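FAD dependent oxidoreductase (Chelativorans sp. BNC1, PDB 6PXS) is an FAD-dependent iminodiacetate oxidase, a flavoprotein that probably uses its bound flavin to oxidise the amine substrate. Local coordinates at residues S86-L91 with G147-G152. Residues are numbered along the deposited sequence; the frame is centred on the assembly and turned at random.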
loop_
_atom_site.group_PDB
_atom_site.type_symbol
_atom_site.label_atom_id
_atom_site.label_comp_id
_atom_site.label_asym_id
_atom_site.label_seq_id
_atom_site.Cartn_x
_atom_site.Cartn_y
_atom_site.Cartn_z
ATOM N N SER A 86 -6.182 -26.514 -6.824
ATOM C CA SER A 86 -7.434 -27.234 -6.639
ATOM C C SER A 86 -8.015 -27.659 -7.983
ATOM O O SER A 86 -8.140 -26.841 -8.902
ATOM C CB SER A 86 -8.436 -26.369 -5.872
ATOM O OG SER A 86 -9.612 -27.099 -5.565
ATOM N N ARG A 87 -8.367 -28.939 -8.108
ATOM C CA ARG A 87 -8.989 -29.469 -9.322
ATOM C C ARG A 87 -10.484 -29.171 -9.246
ATOM O O ARG A 87 -11.316 -30.030 -8.941
ATOM C CB ARG A 87 -8.707 -30.961 -9.460
ATOM C CG ARG A 87 -9.166 -31.580 -10.774
ATOM C CD ARG A 87 -8.813 -33.063 -10.836
ATOM N NE ARG A 87 -9.245 -33.691 -12.085
ATOM C CZ ARG A 87 -10.413 -34.307 -12.264
ATOM N NH1 ARG A 87 -11.296 -34.390 -11.275
ATOM N NH2 ARG A 87 -10.701 -34.844 -13.441
ATOM N N VAL A 88 -10.827 -27.909 -9.532
ATOM C CA VAL A 88 -12.188 -27.419 -9.337
ATOM C C VAL A 88 -13.039 -27.498 -10.595
ATOM O O VAL A 88 -14.229 -27.156 -10.548
ATOM C CB VAL A 88 -12.177 -25.958 -8.838
ATOM C CG1 VAL A 88 -11.485 -25.863 -7.491
ATOM C CG2 VAL A 88 -11.496 -25.046 -9.857
ATOM N N GLY A 89 -12.475 -27.931 -11.718
ATOM C CA GLY A 89 -13.188 -27.918 -12.976
ATOM C C GLY A 89 -13.230 -26.528 -13.582
ATOM O O GLY A 89 -12.858 -25.528 -12.967
ATOM N N ALA A 90 -13.698 -26.470 -14.827
ATOM C CA ALA A 90 -13.748 -25.220 -15.569
ATOM C C ALA A 90 -15.044 -25.141 -16.359
ATOM O O ALA A 90 -15.630 -26.163 -16.727
ATOM C CB ALA A 90 -12.553 -25.081 -16.521
ATOM N N LEU A 91 -15.482 -23.911 -16.611
ATOM C CA LEU A 91 -16.653 -23.630 -17.431
ATOM C C LEU A 91 -16.218 -22.800 -18.629
ATOM O O LEU A 91 -15.593 -21.748 -18.465
ATOM C CB LEU A 91 -17.724 -22.878 -16.634
ATOM C CG LEU A 91 -18.365 -23.622 -15.462
ATOM C CD1 LEU A 91 -19.236 -22.678 -14.655
ATOM C CD2 LEU A 91 -19.180 -24.803 -15.954
ATOM N N GLY A 147 -10.325 -28.999 -15.293
ATOM C CA GLY A 147 -9.753 -27.674 -15.153
ATOM C C GLY A 147 -9.409 -27.356 -13.714
ATOM O O GLY A 147 -10.217 -27.596 -12.812
ATOM N N ALA A 148 -8.212 -26.823 -13.481
ATOM C CA ALA A 148 -7.749 -26.493 -12.143
ATOM C C ALA A 148 -7.177 -25.083 -12.132
ATOM O O ALA A 148 -6.993 -24.452 -13.176
ATOM C CB ALA A 148 -6.695 -27.495 -11.653
ATOM N N ARG A 149 -6.901 -24.592 -10.925
ATOM C CA ARG A 149 -6.264 -23.298 -10.732
ATOM C C ARG A 149 -5.180 -23.439 -9.671
ATOM O O ARG A 149 -5.085 -24.460 -8.985
ATOM C CB ARG A 149 -7.282 -22.213 -10.347
ATOM C CG ARG A 149 -8.321 -22.617 -9.300
ATOM C CD ARG A 149 -7.772 -22.619 -7.875
ATOM N NE ARG A 149 -8.846 -22.729 -6.890
ATOM C CZ ARG A 149 -8.661 -22.874 -5.581
ATOM N NH1 ARG A 149 -7.433 -22.934 -5.077
ATOM N NH2 ARG A 149 -9.707 -22.961 -4.770
ATOM N N VAL A 150 -4.354 -22.401 -9.548
ATOM C CA VAL A 150 -3.232 -22.406 -8.613
ATOM C C VAL A 150 -2.786 -20.967 -8.398
ATOM O O VAL A 150 -3.039 -20.093 -9.226
ATOM C CB VAL A 150 -2.068 -23.281 -9.141
ATOM C CG1 VAL A 150 -1.555 -22.739 -10.471
ATOM C CG2 VAL A 150 -0.948 -23.352 -8.118
ATOM N N ASP A 151 -2.115 -20.719 -7.274
ATOM C CA ASP A 151 -1.519 -19.418 -6.990
ATOM C C ASP A 151 -0.089 -19.427 -7.523
ATOM O O ASP A 151 0.789 -20.081 -6.953
ATOM C CB ASP A 151 -1.551 -19.123 -5.492
ATOM C CG ASP A 151 -1.120 -17.702 -5.162
ATOM O OD1 ASP A 151 -0.193 -17.186 -5.820
ATOM O OD2 ASP A 151 -1.713 -17.100 -4.242
ATOM N N GLY A 152 0.140 -18.698 -8.617
ATOM C CA GLY A 152 1.450 -18.722 -9.252
ATOM C C GLY A 152 2.581 -18.371 -8.306
ATOM O O GLY A 152 3.622 -19.032 -8.296
#
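A single antiparallel bridge, a hydrogen-bonded pair, joins Ser86 to Arg149 near the flavin site of this DadA-family oxidoreductase. Ser86 N donates to Arg149 O at 3.2 Å. Arg149 N returns a bond to Ser86 O at 3.3 Å. Beyond the bridge the chain turns at Arg87, the centre of an inverse gamma turn. Gly89 N then approaches Gly147 O, but a bond between them is doubtful, being too short and too bent to count firmly. Ala148 CB lies against the same turn, 3.8 Å from Arg87 CA. Gly147 sits close against the start of strand 90-93: its CA is 4.1 Å from Ala90 CB.

Arg149 carries the side-chain packing. Its chain bends at chi2 (78°), which directs CD back toward Ser86. Ser86 CB then rests over the centre of one guanidinium face, 3.5 Å from Arg149 CZ. Val88 crosses the arginine chain at about a right angle, with CG2 4.0 Å from Arg149 CG. Arg149 NH1 is hydrogen-bonded to Gly84 O, and NH2 has a long, weak ion pair with Asp255. An alanine in place of this arginine would probably leave Gly84 O without this donor and open a gap beside Ser86 and Val88. The Arg149 side chain lies about 8 Å from the bound FAD. At that distance its charge, perhaps partly offset by Asp255, could at most act on the cofactor through space.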